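Local coordinates for protein cobalt-precorrin-5B C(1)-methyltransferase (Archaeoglobus fulgidus, PDB 1SR8) that probably catalyses methylation of C-1 of cobalt-precorrin-5B by S-adenosyl-L-methionine, giving cobalt-precorrin-6A in the anaerobic route to adenosylcobalamin, at residues A[9-14]-A[202-207]; A[209-214]-A[243-248]. One frame throughout, in Å; residues are numbered along the deposited sequence.

Contact 1. Residues A[9-14]-A[202-207]; sequences YRYPEK and LKIAMQ
I204 packs its CG2 on Y9 and its CD1 between Y9 and Y11, and carries the apolar part of the contact. Its CG2, anti to the backbone N (chi1 of CG1 -65°), lies 3.6 Å from Y9 CD1 and also reaches Y9 CB and CG. Its CD1, at the end of the other branch, meets Y9 CE1 at 3.7 Å and lies 4.0 Å from Y11 CE2. Both rings are approached obliquely, and CD1 touches the two of them. Y11 CZ lies at the edge of the Y9 ring, in its plane. I31 of strand 30-33 touches both tyrosines, and D4 takes the Y11 hydroxyl in a hydrogen bond. This is how the irregular N-terminal loop lies over the C-terminal end of helix 195-204, the helix that leads into strand 210-214 of the four-stranded parallel sheet; F233 of strand 231-234 also touches I204.

The backbone of R10 lies against both I204 and Q207. R10 O packs on a methyl, 3.3 Å from I204 CG2, and comes to 3.6 Å from Q207 CD, while R10 N donates to Y208 OH in a hydrogen bond. Q207 stretches out beyond CG (chi2 163°) and crosses P12 at about a right angle, with CD 3.9 Å from P12 CG. The aliphatic part of R10 passes the same amide, also at about a right angle. An alanine in place of Q207 would probably open a gap beside the P12 ring and the aliphatic part of R10. Within the 202-207 segment, Q207 N donates to I204 O at 3.3 Å, an i to i+3 bond that places both residues on the same turn.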
ATOM      1  N   TYR A   9       4.213   4.873 -14.366  1.00 26.51           N
ATOM      2  CA  TYR A   9       5.246   5.625 -15.060  1.00 26.13           C
ATOM      3  C   TYR A   9       6.118   4.627 -15.808  1.00 28.23           C
ATOM      4  O   TYR A   9       6.019   3.410 -15.602  1.00 25.91           O
ATOM      5  CB  TYR A   9       6.091   6.439 -14.075  1.00 24.89           C
ATOM      6  CG  TYR A   9       6.543   5.662 -12.855  1.00 26.23           C
ATOM      7  CD1 TYR A   9       7.405   4.567 -12.972  1.00 25.31           C
ATOM      8  CD2 TYR A   9       6.100   6.015 -11.579  1.00 26.09           C
ATOM      9  CE1 TYR A   9       7.811   3.843 -11.853  1.00 24.17           C
ATOM     10  CE2 TYR A   9       6.501   5.296 -10.452  1.00 26.31           C
ATOM     11  CZ  TYR A   9       7.356   4.212 -10.598  1.00 26.42           C
ATOM     12  OH  TYR A   9       7.749   3.502  -9.484  1.00 26.34           O
ATOM     13  N   ARG A  10       6.965   5.145 -16.689  1.00 30.21           N
ATOM     14  CA  ARG A  10       7.857   4.306 -17.467  1.00 32.47           C
ATOM     15  C   ARG A  10       9.244   4.301 -16.851  1.00 32.39           C
ATOM     16  O   ARG A  10       9.666   5.275 -16.226  1.00 30.67           O
ATOM     17  CB  ARG A  10       7.946   4.820 -18.898  1.00 34.99           C
ATOM     18  CG  ARG A  10       9.070   4.204 -19.681  1.00 40.81           C
ATOM     19  CD  ARG A  10       9.243   4.854 -21.035  1.00 43.36           C
ATOM     20  NE  ARG A  10      10.164   4.075 -21.849  1.00 46.42           N
ATOM     21  CZ  ARG A  10      10.278   4.189 -23.167  1.00 48.77           C
ATOM     22  NH1 ARG A  10       9.529   5.059 -23.832  1.00 50.66           N
ATOM     23  NH2 ARG A  10      11.128   3.412 -23.826  1.00 52.58           N
ATOM     24  N   TYR A  11       9.947   3.188 -17.023  1.00 35.06           N
ATOM     25  CA  TYR A  11      11.297   3.064 -16.504  1.00 37.86           C
ATOM     26  C   TYR A  11      12.281   3.356 -17.630  1.00 39.75           C
ATOM     27  O   TYR A  11      12.092   2.901 -18.761  1.00 40.44           O
ATOM     28  CB  TYR A  11      11.546   1.653 -15.955  1.00 37.14           C
ATOM     29  CG  TYR A  11      10.869   1.377 -14.627  1.00 35.81           C
ATOM     30  CD1 TYR A  11       9.651   0.701 -14.563  1.00 34.77           C
ATOM     31  CD2 TYR A  11      11.449   1.801 -13.430  1.00 35.83           C
ATOM     32  CE1 TYR A  11       9.031   0.450 -13.341  1.00 35.28           C
ATOM     33  CE2 TYR A  11      10.838   1.559 -12.205  1.00 35.40           C
ATOM     34  CZ  TYR A  11       9.631   0.885 -12.166  1.00 35.89           C
ATOM     35  OH  TYR A  11       9.024   0.657 -10.947  1.00 37.75           O
ATOM     36  N   PRO A  12      13.332   4.143 -17.340  1.00 41.24           N
ATOM     37  CA  PRO A  12      14.338   4.479 -18.352  1.00 43.34           C
ATOM     38  C   PRO A  12      14.851   3.184 -18.979  1.00 45.98           C
ATOM     39  O   PRO A  12      15.328   2.300 -18.269  1.00 47.66           O
ATOM     40  CB  PRO A  12      15.411   5.191 -17.535  1.00 41.16           C
ATOM     41  CG  PRO A  12      14.611   5.877 -16.480  1.00 40.10           C
ATOM     42  CD  PRO A  12      13.639   4.802 -16.060  1.00 40.15           C
ATOM     43  N   GLU A  13      14.751   3.061 -20.297  1.00 48.57           N
ATOM     44  CA  GLU A  13      15.199   1.839 -20.956  1.00 50.75           C
ATOM     45  C   GLU A  13      16.646   1.466 -20.646  1.00 49.76           C
ATOM     46  O   GLU A  13      17.022   0.303 -20.727  1.00 50.32           O
ATOM     47  CB  GLU A  13      15.029   1.943 -22.467  1.00 53.81           C
ATOM     48  CG  GLU A  13      15.357   0.638 -23.166  1.00 58.85           C
ATOM     49  CD  GLU A  13      15.419   0.770 -24.669  1.00 61.49           C
ATOM     50  OE1 GLU A  13      16.275   1.545 -25.162  1.00 63.97           O
ATOM     51  OE2 GLU A  13      14.615   0.093 -25.349  1.00 62.26           O
ATOM     52  N   LYS A  14      17.455   2.452 -20.291  1.00 50.10           N
ATOM     53  CA  LYS A  14      18.854   2.202 -19.980  1.00 50.79           C
ATOM     54  C   LYS A  14      19.068   1.612 -18.580  1.00 51.15           C
ATOM     55  O   LYS A  14      20.191   1.247 -18.218  1.00 52.09           O
ATOM     56  CB  LYS A  14      19.648   3.498 -20.134  1.00 51.40           C
ATOM     57  CG  LYS A  14      19.054   4.679 -19.398  1.00 52.60           C
ATOM     58  CD  LYS A  14      19.880   5.930 -19.633  1.00 54.64           C
ATOM     59  CE  LYS A  14      19.401   7.074 -18.756  1.00 56.69           C
ATOM     60  NZ  LYS A  14      20.242   8.293 -18.927  1.00 58.36           N
ATOM     61  N   LEU A 202      12.328  10.782  -8.744  1.00 27.01           N
ATOM     62  CA  LEU A 202      12.530  12.105  -9.332  1.00 27.82           C
ATOM     63  C   LEU A 202      13.131  11.918 -10.722  1.00 27.74           C
ATOM     64  O   LEU A 202      12.722  12.574 -11.675  1.00 27.83           O
ATOM     65  CB  LEU A 202      13.467  12.955  -8.467  1.00 27.86           C
ATOM     66  CG  LEU A 202      13.986  14.257  -9.095  1.00 28.24           C
ATOM     67  CD1 LEU A 202      12.822  15.132  -9.548  1.00 28.76           C
ATOM     68  CD2 LEU A 202      14.839  14.994  -8.084  1.00 27.05           C
ATOM     69  N   LYS A 203      14.099  11.010 -10.826  1.00 27.65           N
ATOM     70  CA  LYS A 203      14.745  10.718 -12.098  1.00 27.66           C
ATOM     71  C   LYS A 203      13.745  10.124 -13.075  1.00 27.13           C
ATOM     72  O   LYS A 203      13.790  10.414 -14.270  1.00 26.92           O
ATOM     73  CB  LYS A 203      15.900   9.739 -11.897  1.00 30.99           C
ATOM     74  CG  LYS A 203      17.028  10.287 -11.046  1.00 34.26           C
ATOM     75  CD  LYS A 203      18.155   9.276 -10.951  1.00 38.94           C
ATOM     76  CE  LYS A 203      19.313   9.800 -10.111  1.00 41.67           C
ATOM     77  NZ  LYS A 203      20.397   8.781 -10.006  1.00 44.25           N
ATOM     78  N   ILE A 204      12.847   9.286 -12.569  1.00 25.21           N
ATOM     79  CA  ILE A 204      11.828   8.681 -13.414  1.00 25.66           C
ATOM     80  C   ILE A 204      10.909   9.779 -13.939  1.00 26.64           C
ATOM     81  O   ILE A 204      10.470   9.744 -15.090  1.00 25.72           O
ATOM     82  CB  ILE A 204      10.975   7.660 -12.629  1.00 25.29           C
ATOM     83  CG1 ILE A 204      11.854   6.477 -12.204  1.00 27.42           C
ATOM     84  CG2 ILE A 204       9.803   7.187 -13.483  1.00 23.39           C
ATOM     85  CD1 ILE A 204      11.135   5.412 -11.382  1.00 28.83           C
ATOM     86  N   ALA A 205      10.635  10.760 -13.082  1.00 26.91           N
ATOM     87  CA  ALA A 205       9.760  11.876 -13.425  1.00 26.79           C
ATOM     88  C   ALA A 205      10.430  12.858 -14.376  1.00 27.19           C
ATOM     89  O   ALA A 205       9.785  13.772 -14.879  1.00 27.93           O
ATOM     90  CB  ALA A 205       9.321  12.596 -12.161  1.00 24.80           C
ATOM     91  N   MET A 206      11.721  12.669 -14.617  1.00 27.50           N
ATOM     92  CA  MET A 206      12.460  13.547 -15.517  1.00 28.19           C
ATOM     93  C   MET A 206      12.170  13.186 -16.970  1.00 27.50           C
ATOM     94  O   MET A 206      12.536  13.921 -17.879  1.00 28.62           O
ATOM     95  CB  MET A 206      13.963  13.435 -15.257  1.00 28.86           C
ATOM     96  CG  MET A 206      14.375  13.816 -13.853  1.00 30.82           C
ATOM     97  SD  MET A 206      14.763  15.544 -13.639  1.00 30.93           S
ATOM     98  CE  MET A 206      16.149  15.362 -12.648  1.00 29.16           C
ATOM     99  N   GLN A 207      11.521  12.048 -17.190  1.00 26.35           N
ATOM    100  CA  GLN A 207      11.189  11.624 -18.546  1.00 25.63           C
ATOM    101  C   GLN A 207       9.942  12.348 -19.027  1.00 25.22           C
ATOM    102  O   GLN A 207       9.554  12.218 -20.183  1.00 25.95           O
ATOM    103  CB  GLN A 207      10.910  10.126 -18.590  1.00 24.68           C
ATOM    104  CG  GLN A 207      12.060   9.257 -18.195  1.00 26.12           C
ATOM    105  CD  GLN A 207      11.608   7.852 -17.873  1.00 29.15           C
ATOM    106  OE1 GLN A 207      11.009   7.614 -16.824  1.00 29.37           O
ATOM    107  NE2 GLN A 207      11.873   6.909 -18.780  1.00 28.43           N
TER

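Contact 2. Residues A[209-214]-A[243-248]; sequences HRIAIT and LKHPGE
I211 holds CG1 between its backbone N and carbonyl carbon (chi1 62°), and H245 holds CG anti to its backbone N (chi1 -174°), which lets the two side chains meet tip to tip. I211 CD1 lies over one face of the imidazole, 3.6 Å from H245 CG, a CH-pi contact set off toward the rim; P246 CD covers the opposite face. H209 O comes near the ring plane at its edge, 3.3 Å from H245 CE1. The same carbonyl accepts E248 N at 2.7 Å in a bent bond, the donor tilted out of the carbonyl plane. I211 N donates to E248 O at 2.7 Å in a straighter bond (161° at the hydrogen). These two bonds form the parallel bridge of R210 with E248. G247 CA approaches H209 O at 3.3 Å, where a beta carbon would collide with that oxygen. The H209 ring sets one face over E248 N and lies beside the glutamate, H209 NE2 3.4 Å from E248 CG. Farther along, I213 CD1 touches L243 CD2 at 3.8 Å, the side chains crossing at about a right angle. The bridge starts the pairing of strand 210-214 with strand 248-253 in the parallel alpha/beta sheet. Strand 231-234 flanks 210-214 on its other edge, helix 217-226 packs on A212 and T214, and helix 239-242 packs on I213.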
ATOM      1  N   HIS A 209       7.702  16.110 -19.126  1.00 25.07           N
ATOM      2  CA  HIS A 209       7.815  17.549 -18.977  1.00 26.09           C
ATOM      3  C   HIS A 209       6.847  18.048 -17.909  1.00 26.48           C
ATOM      4  O   HIS A 209       7.217  18.842 -17.042  1.00 25.96           O
ATOM      5  CB  HIS A 209       7.542  18.262 -20.307  1.00 25.79           C
ATOM      6  CG  HIS A 209       7.634  19.750 -20.210  1.00 23.98           C
ATOM      7  ND1 HIS A 209       8.794  20.398 -19.843  1.00 25.01           N
ATOM      8  CD2 HIS A 209       6.694  20.713 -20.361  1.00 23.89           C
ATOM      9  CE1 HIS A 209       8.564  21.697 -19.766  1.00 26.46           C
ATOM     10  NE2 HIS A 209       7.297  21.915 -20.075  1.00 25.65           N
ATOM     11  N   ARG A 210       5.607  17.571 -17.973  1.00 26.85           N
ATOM     12  CA  ARG A 210       4.583  17.965 -17.015  1.00 27.60           C
ATOM     13  C   ARG A 210       4.357  16.831 -16.023  1.00 25.40           C
ATOM     14  O   ARG A 210       4.180  15.682 -16.416  1.00 24.68           O
ATOM     15  CB  ARG A 210       3.281  18.288 -17.752  1.00 31.15           C
ATOM     16  CG  ARG A 210       3.469  19.270 -18.901  1.00 34.12           C
ATOM     17  CD  ARG A 210       2.145  19.694 -19.537  1.00 39.53           C
ATOM     18  NE  ARG A 210       2.349  20.548 -20.712  1.00 42.94           N
ATOM     19  CZ  ARG A 210       2.675  20.097 -21.925  1.00 45.10           C
ATOM     20  NH1 ARG A 210       2.830  18.795 -22.135  1.00 46.13           N
ATOM     21  NH2 ARG A 210       2.861  20.948 -22.931  1.00 46.75           N
ATOM     22  N   ILE A 211       4.378  17.152 -14.736  1.00 24.51           N
ATOM     23  CA  ILE A 211       4.171  16.125 -13.715  1.00 24.51           C
ATOM     24  C   ILE A 211       3.322  16.595 -12.536  1.00 24.10           C
ATOM     25  O   ILE A 211       3.446  17.735 -12.079  1.00 25.86           O
ATOM     26  CB  ILE A 211       5.523  15.598 -13.135  1.00 22.90           C
ATOM     27  CG1 ILE A 211       6.285  16.746 -12.445  1.00 22.59           C
ATOM     28  CG2 ILE A 211       6.343  14.950 -14.238  1.00 21.69           C
ATOM     29  CD1 ILE A 211       7.353  16.302 -11.438  1.00 19.38           C
ATOM     30  N   ALA A 212       2.460  15.709 -12.047  1.00 22.79           N
ATOM     31  CA  ALA A 212       1.638  16.026 -10.890  1.00 24.05           C
ATOM     32  C   ALA A 212       2.309  15.407  -9.651  1.00 23.93           C
ATOM     33  O   ALA A 212       2.501  14.192  -9.580  1.00 23.69           O
ATOM     34  CB  ALA A 212       0.232  15.465 -11.070  1.00 22.40           C
ATOM     35  N   ILE A 213       2.692  16.250  -8.698  1.00 23.80           N
ATOM     36  CA  ILE A 213       3.326  15.793  -7.457  1.00 23.98           C
ATOM     37  C   ILE A 213       2.204  15.584  -6.430  1.00 24.66           C
ATOM     38  O   ILE A 213       1.664  16.553  -5.888  1.00 24.77           O
ATOM     39  CB  ILE A 213       4.321  16.853  -6.916  1.00 23.44           C
ATOM     40  CG1 ILE A 213       5.296  17.265  -8.023  1.00 22.76           C
ATOM     41  CG2 ILE A 213       5.091  16.292  -5.720  1.00 20.38           C
ATOM     42  CD1 ILE A 213       6.136  18.487  -7.686  1.00 22.64           C
ATOM     43  N   THR A 214       1.852  14.326  -6.170  1.00 23.85           N
ATOM     44  CA  THR A 214       0.769  14.022  -5.241  1.00 23.93           C
ATOM     45  C   THR A 214       1.231  13.423  -3.913  1.00 24.30           C
ATOM     46  O   THR A 214       2.321  12.867  -3.821  1.00 24.22           O
ATOM     47  CB  THR A 214      -0.265  13.094  -5.911  1.00 23.12           C
ATOM     48  OG1 THR A 214       0.253  11.759  -6.019  1.00 22.78           O
ATOM     49  CG2 THR A 214      -0.578  13.619  -7.306  1.00 21.82           C
ATOM     50  N   LEU A 243      10.133  18.996  -6.431  1.00 28.00           N
ATOM     51  CA  LEU A 243      10.191  20.346  -6.985  1.00 29.35           C
ATOM     52  C   LEU A 243      11.501  20.675  -7.709  1.00 30.60           C
ATOM     53  O   LEU A 243      11.621  21.738  -8.323  1.00 30.73           O
ATOM     54  CB  LEU A 243       9.919  21.378  -5.888  1.00 28.38           C
ATOM     55  CG  LEU A 243       8.460  21.426  -5.419  1.00 29.31           C
ATOM     56  CD1 LEU A 243       8.303  22.440  -4.292  1.00 28.38           C
ATOM     57  CD2 LEU A 243       7.557  21.793  -6.594  1.00 30.20           C
ATOM     58  N   LYS A 244      12.474  19.768  -7.641  1.00 30.51           N
ATOM     59  CA  LYS A 244      13.753  19.968  -8.323  1.00 29.96           C
ATOM     60  C   LYS A 244      13.554  19.656  -9.802  1.00 29.91           C
ATOM     61  O   LYS A 244      14.422  19.930 -10.626  1.00 30.13           O
ATOM     62  CB  LYS A 244      14.833  19.040  -7.766  1.00 30.57           C
ATOM     63  CG  LYS A 244      15.252  19.300  -6.330  1.00 31.14           C
ATOM     64  CD  LYS A 244      16.314  18.279  -5.922  1.00 34.59           C
ATOM     65  CE  LYS A 244      16.868  18.523  -4.517  1.00 36.66           C
ATOM     66  NZ  LYS A 244      17.991  17.574  -4.183  1.00 36.51           N
ATOM     67  N   HIS A 245      12.413  19.062 -10.129  1.00 28.80           N
ATOM     68  CA  HIS A 245      12.097  18.735 -11.514  1.00 29.53           C
ATOM     69  C   HIS A 245      12.101  20.060 -12.276  1.00 28.92           C
ATOM     70  O   HIS A 245      11.571  21.064 -11.795  1.00 28.53           O
ATOM     71  CB  HIS A 245      10.724  18.059 -11.588  1.00 29.06           C
ATOM     72  CG  HIS A 245      10.360  17.558 -12.951  1.00 29.95           C
ATOM     73  ND1 HIS A 245       9.866  18.381 -13.940  1.00 30.56           N
ATOM     74  CD2 HIS A 245      10.396  16.311 -13.481  1.00 30.52           C
ATOM     75  CE1 HIS A 245       9.610  17.662 -15.020  1.00 31.04           C
ATOM     76  NE2 HIS A 245       9.923  16.402 -14.767  1.00 30.37           N
ATOM     77  N   PRO A 246      12.711  20.080 -13.473  1.00 29.14           N
ATOM     78  CA  PRO A 246      12.793  21.292 -14.296  1.00 28.87           C
ATOM     79  C   PRO A 246      11.618  21.632 -15.225  1.00 29.88           C
ATOM     80  O   PRO A 246      11.637  22.682 -15.864  1.00 30.96           O
ATOM     81  CB  PRO A 246      14.076  21.068 -15.074  1.00 28.82           C
ATOM     82  CG  PRO A 246      13.998  19.591 -15.363  1.00 29.46           C
ATOM     83  CD  PRO A 246      13.555  19.007 -14.035  1.00 28.82           C
ATOM     84  N   GLY A 247      10.605  20.771 -15.303  1.00 29.06           N
ATOM     85  CA  GLY A 247       9.487  21.043 -16.194  1.00 28.22           C
ATOM     86  C   GLY A 247       8.272  21.673 -15.548  1.00 29.34           C
ATOM     87  O   GLY A 247       8.392  22.494 -14.645  1.00 28.65           O
ATOM     88  N   GLU A 248       7.092  21.296 -16.033  1.00 31.98           N
ATOM     89  CA  GLU A 248       5.816  21.792 -15.507  1.00 34.35           C
ATOM     90  C   GLU A 248       5.332  20.922 -14.335  1.00 33.32           C
ATOM     91  O   GLU A 248       5.049  19.732 -14.496  1.00 33.58           O
ATOM     92  CB  GLU A 248       4.748  21.790 -16.608  1.00 36.80           C
ATOM     93  CG  GLU A 248       4.968  22.807 -17.706  1.00 41.16           C
ATOM     94  CD  GLU A 248       4.925  24.221 -17.189  1.00 44.68           C
ATOM     95  OE1 GLU A 248       3.932  24.574 -16.515  1.00 46.91           O
ATOM     96  OE2 GLU A 248       5.880  24.980 -17.455  1.00 47.99           O
TER

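Contact 1 is buried and contact 2 only partly so, their centres about 13 Å apart. Contact 1 joins the N-terminal loop to the end of helix 195-204 through both branches of an isoleucine against two tyrosines and a glutamine laid beside a proline, with no clear hydrogen bond between its segments. Contact 2 takes in the loop before strand 248-253 and depends on backbone bonds where strands 210-214 and 248-253 of the parallel sheet begin, its exposed side carrying R210, H209 and E248. The chain passes directly from one to the other, and they touch: H245 NE2 forms a weak hydrogen bond with A205 O, and M206 packs on P246.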